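Long-range contacts in beta-mannosidase (Trichoderma harzianum, PDB 4CVU), which probably hydrolyses terminal beta-linked mannose residues from mannose-containing oligosaccharides, as a fungal member of glycoside hydrolase family 2: residues E225-T231 and I339-R344; E489-L493 and P536-N540. All blocks are in the same frame, centred on the assembly; numbering follows the deposited sequence.

Interaction 1 (E225-T231 and I339-R344)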
# COMPACT_ATOMS: atom_id res chain seq x y z
N GLU A 225 -42.65 23.20 -26.29
CA GLU A 225 -41.61 22.30 -26.77
C GLU A 225 -41.81 20.91 -26.18
O GLU A 225 -42.26 20.77 -25.06
CB GLU A 225 -40.25 22.85 -26.35
CG GLU A 225 -39.21 22.90 -27.45
CD GLU A 225 -37.78 23.00 -26.91
OE1 GLU A 225 -37.59 23.21 -25.69
OE2 GLU A 225 -36.84 22.88 -27.72
N LEU A 226 -41.48 19.88 -26.94
CA LEU A 226 -41.45 18.53 -26.41
C LEU A 226 -40.01 18.22 -25.88
O LEU A 226 -39.09 18.99 -26.12
CB LEU A 226 -41.82 17.53 -27.50
CG LEU A 226 -43.15 17.81 -28.22
CD1 LEU A 226 -43.42 16.71 -29.24
CD2 LEU A 226 -44.29 17.91 -27.22
N TYR A 227 -39.87 17.12 -25.16
CA TYR A 227 -38.56 16.65 -24.68
C TYR A 227 -38.15 15.33 -25.35
O TYR A 227 -38.94 14.40 -25.40
CB TYR A 227 -38.57 16.47 -23.17
CG TYR A 227 -37.29 15.80 -22.69
CD1 TYR A 227 -36.11 16.51 -22.60
CD2 TYR A 227 -37.27 14.45 -22.40
CE1 TYR A 227 -34.92 15.90 -22.20
CE2 TYR A 227 -36.10 13.82 -22.01
CZ TYR A 227 -34.93 14.55 -21.90
OH TYR A 227 -33.77 13.91 -21.50
N SER A 228 -36.93 15.25 -25.84
CA SER A 228 -36.46 14.06 -26.55
C SER A 228 -35.93 12.99 -25.57
O SER A 228 -35.00 13.25 -24.82
CB SER A 228 -35.34 14.44 -27.52
OG SER A 228 -34.81 13.28 -28.11
N LEU A 229 -36.53 11.81 -25.60
CA LEU A 229 -36.07 10.69 -24.77
C LEU A 229 -34.97 9.87 -25.43
O LEU A 229 -33.97 9.54 -24.79
CB LEU A 229 -37.24 9.74 -24.46
CG LEU A 229 -38.21 10.23 -23.40
CD1 LEU A 229 -39.53 9.49 -23.51
CD2 LEU A 229 -37.62 10.11 -22.01
N ASN A 230 -35.17 9.53 -26.70
CA ASN A 230 -34.36 8.53 -27.40
C ASN A 230 -34.69 8.62 -28.92
O ASN A 230 -35.83 8.91 -29.29
CB ASN A 230 -34.68 7.13 -26.88
CG ASN A 230 -33.70 6.07 -27.36
OD1 ASN A 230 -32.59 6.39 -27.78
ND2 ASN A 230 -34.09 4.80 -27.27
N THR A 231 -33.71 8.33 -29.77
CA THR A 231 -33.88 8.49 -31.23
C THR A 231 -33.21 7.35 -31.99
O THR A 231 -32.00 7.13 -31.85
CB THR A 231 -33.29 9.84 -31.68
OG1 THR A 231 -34.01 10.93 -31.06
CG2 THR A 231 -33.38 9.99 -33.20
N ILE A 339 -41.28 21.83 -32.51
CA ILE A 339 -41.46 21.59 -31.08
C ILE A 339 -40.63 20.40 -30.57
O ILE A 339 -40.58 20.18 -29.37
CB ILE A 339 -42.95 21.36 -30.72
CG1 ILE A 339 -43.53 20.17 -31.51
CG2 ILE A 339 -43.77 22.62 -30.97
CD1 ILE A 339 -44.84 19.68 -30.93
N LEU A 340 -40.01 19.63 -31.48
CA LEU A 340 -39.08 18.54 -31.11
C LEU A 340 -37.92 18.50 -32.10
O LEU A 340 -38.12 18.39 -33.30
CB LEU A 340 -39.82 17.19 -31.09
CG LEU A 340 -39.03 15.92 -30.79
CD1 LEU A 340 -38.46 15.97 -29.37
CD2 LEU A 340 -39.92 14.70 -30.95
N VAL A 341 -36.70 18.60 -31.59
CA VAL A 341 -35.49 18.59 -32.41
C VAL A 341 -34.53 17.55 -31.83
O VAL A 341 -34.37 17.46 -30.62
CB VAL A 341 -34.84 19.98 -32.43
CG1 VAL A 341 -33.60 20.00 -33.32
CG2 VAL A 341 -35.83 21.02 -32.92
N SER A 342 -33.93 16.73 -32.67
CA SER A 342 -32.99 15.69 -32.21
C SER A 342 -31.82 15.64 -33.17
O SER A 342 -32.02 15.73 -34.38
CB SER A 342 -33.67 14.33 -32.18
OG SER A 342 -32.82 13.34 -31.64
N GLN A 343 -30.61 15.51 -32.64
CA GLN A 343 -29.41 15.44 -33.45
C GLN A 343 -28.57 14.22 -33.08
O GLN A 343 -28.36 13.96 -31.92
CB GLN A 343 -28.60 16.70 -33.27
CG GLN A 343 -27.37 16.77 -34.15
CD GLN A 343 -26.66 18.10 -34.01
OE1 GLN A 343 -27.29 19.14 -33.80
NE2 GLN A 343 -25.34 18.07 -34.13
N ARG A 344 -28.14 13.48 -34.09
CA ARG A 344 -27.21 12.38 -33.94
C ARG A 344 -26.08 12.49 -34.96
O ARG A 344 -26.23 13.13 -36.00
CB ARG A 344 -27.96 11.05 -34.11
CG ARG A 344 -28.97 10.74 -32.99
CD ARG A 344 -28.32 10.66 -31.62
NE ARG A 344 -29.23 10.19 -30.58
CZ ARG A 344 -29.99 10.96 -29.81
NH1 ARG A 344 -30.00 12.26 -29.94
NH2 ARG A 344 -30.76 10.41 -28.89
O HOH W 1 -32.05 14.10 -28.90
O HOH W 2 -30.56 8.15 -27.02
O HOH W 3 -29.70 7.57 -29.62
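L226 N donates a short hydrogen bond to I339 O, 2.6 Å long and nearly straight at 168°. No second backbone bond joins the segments. Strands 227-231 and 340-344 run the same way but diverge by 42°, with axes 6.9 Å apart at their closest. I339 and L340 form a classic beta bulge against V330 of the neighbouring strand. L226 CD1 packs on I339 CD1 at 3.7 Å. L340 CD1 then reaches S228 CB at 3.9 Å. Further on, S342 OG is anti to the backbone N (chi1 -175°) and meets T231 OG1 in a 2.7 Å hydrogen bond. T231 CB lies over one face of the R344 guanidinium, off toward its rim. R344 NH1 donates a 3.1 Å hydrogen bond to Q343 O, straight at the hydrogen but from above the carbonyl plane, helping fix the group's rotation. Water 1 joins R344 NH1 to S228 OG and S342 OG. Water 2 links R344 NH2 to N230 OD1, and water 3 links R344 NE to T231 O. Strands 227-237 and 340-346 are the outermost of their antiparallel sheet. Their side-by-side, same-direction course is consistent with the first and last strands of the immunoglobulin-like beta-sandwich domain of family 2 hydrolases.

Interaction 2 (E489-L493 and P536-N540); sequences EFENL and PCSAN
E491 runs its side chain along C537 and ends near N540 CB. CB lies 3.8 Å from C537 SG, with A539 O a little further off, and CG touches the same sulfur. CG is anti to the carbonyl carbon (chi1 -77°) and the chain is extended beyond it, which keeps it alongside the sulfur out to the carboxylate. CD and OE1 then meet N540 CB, OE1 at 3.3 Å. OE2 is 3.9 Å from P536 CG and is hydrogen-bonded to Y513 OH; like-charged E556 OE1 is also close. With alanine in place of E491, Y513 OH would probably lose this partner and a gap would open beside N540 CB and C537 SG. E491 N is buried without a polar partner, and C537 SG is 3.7 Å from it. E489 holds the N-cap position, and its N donates straight to S538 OG at 3.1 Å. F490 CB packs on C537 CB at 3.7 Å. N492 CG rests on A539 CB, while water 4 bridges F490 N, N492 OD1 and A539 N. The segments follow adjacent parallel strands, 481-485 and 534-535, consistent with loops at the carboxyl ends of strands in a (beta/alpha)8 barrel, where family 2 enzymes have their active site.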
# COMPACT_ATOMS: atom_id res chain seq x y z
N GLU A 489 -21.98 -17.41 -24.57
CA GLU A 489 -21.84 -18.85 -24.29
C GLU A 489 -23.08 -19.73 -24.02
O GLU A 489 -23.11 -20.47 -23.05
CB GLU A 489 -20.82 -19.06 -23.16
CG GLU A 489 -19.43 -19.42 -23.69
CD GLU A 489 -18.30 -18.76 -22.92
OE1 GLU A 489 -18.53 -18.37 -21.74
OE2 GLU A 489 -17.17 -18.66 -23.50
N PHE A 490 -24.08 -19.66 -24.89
CA PHE A 490 -25.26 -20.42 -24.73
C PHE A 490 -25.14 -21.77 -25.43
O PHE A 490 -24.99 -22.75 -24.78
CB PHE A 490 -26.44 -19.64 -25.28
CG PHE A 490 -26.95 -18.64 -24.32
CD1 PHE A 490 -26.30 -17.45 -24.14
CD2 PHE A 490 -28.01 -18.94 -23.52
CE1 PHE A 490 -26.74 -16.56 -23.20
CE2 PHE A 490 -28.47 -18.06 -22.57
CZ PHE A 490 -27.84 -16.85 -22.41
N GLU A 491 -25.15 -21.78 -26.74
CA GLU A 491 -25.23 -23.02 -27.51
C GLU A 491 -23.95 -23.86 -27.48
O GLU A 491 -23.96 -25.08 -27.74
CB GLU A 491 -25.58 -22.68 -28.96
CG GLU A 491 -27.07 -22.33 -29.21
CD GLU A 491 -27.38 -22.03 -30.68
OE1 GLU A 491 -26.88 -22.77 -31.54
OE2 GLU A 491 -28.12 -21.06 -30.98
N ASN A 492 -22.82 -23.20 -27.24
CA ASN A 492 -21.53 -23.90 -27.19
C ASN A 492 -21.15 -24.40 -25.79
O ASN A 492 -20.24 -25.24 -25.67
CB ASN A 492 -20.43 -23.04 -27.80
CG ASN A 492 -20.07 -21.86 -26.93
OD1 ASN A 492 -20.92 -21.17 -26.40
ND2 ASN A 492 -18.76 -21.61 -26.80
N LEU A 493 -21.82 -23.89 -24.75
CA LEU A 493 -21.45 -24.20 -23.36
C LEU A 493 -22.66 -24.49 -22.43
O LEU A 493 -22.87 -25.62 -22.00
CB LEU A 493 -20.58 -23.08 -22.77
CG LEU A 493 -20.01 -23.29 -21.37
CD1 LEU A 493 -19.07 -24.49 -21.36
CD2 LEU A 493 -19.28 -22.06 -20.87
N PRO A 536 -28.32 -15.36 -32.03
CA PRO A 536 -28.90 -15.56 -30.71
C PRO A 536 -27.85 -15.78 -29.59
O PRO A 536 -28.18 -15.64 -28.42
CB PRO A 536 -29.79 -16.78 -30.89
CG PRO A 536 -29.26 -17.48 -32.09
CD PRO A 536 -28.61 -16.47 -32.95
N CYS A 537 -26.61 -16.13 -29.96
CA CYS A 537 -25.51 -16.15 -28.97
C CYS A 537 -24.15 -16.02 -29.63
O CYS A 537 -24.02 -16.14 -30.85
CB CYS A 537 -25.54 -17.41 -28.11
SG CYS A 537 -25.45 -18.92 -29.09
N SER A 538 -23.16 -15.77 -28.78
CA SER A 538 -21.81 -15.39 -29.20
C SER A 538 -21.09 -16.45 -30.00
O SER A 538 -20.15 -16.12 -30.71
CB SER A 538 -20.96 -15.10 -27.98
OG SER A 538 -20.83 -16.28 -27.20
N ALA A 539 -21.47 -17.71 -29.83
CA ALA A 539 -20.85 -18.81 -30.55
C ALA A 539 -21.86 -19.88 -30.86
O ALA A 539 -22.48 -20.44 -29.95
CB ALA A 539 -19.70 -19.41 -29.72
N ASN A 540 -22.00 -20.20 -32.14
CA ASN A 540 -22.92 -21.23 -32.57
C ASN A 540 -22.58 -21.74 -33.98
O ASN A 540 -21.71 -21.22 -34.65
CB ASN A 540 -24.41 -20.75 -32.46
CG ASN A 540 -24.69 -19.53 -33.29
OD1 ASN A 540 -24.75 -19.61 -34.51
ND2 ASN A 540 -24.83 -18.34 -32.62
O HOH W 4 -22.80 -19.07 -27.37

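How the interactions relate
Interaction 1 is partly buried and lies toward the outside of the chain, about 30 Å from its centre. Interaction 2 is buried and nearer the middle, about 17 Å from that point. They share no element, and their nearest atoms are about 21 Å apart. Interaction 1 brings together two edge strands of an all-beta domain. Interaction 2 sets a helix start against a loop of the barrel. Water works at both: three waters serve the polar end of 225-231 with 339-344, while one bridges two backbone amides and N492 OD1 in 489-493 with 536-540. Interaction 1 also borders the barrel, since N230 bonds Y470 and R344 touches H477, shortly before strand 481-485 leads to E489.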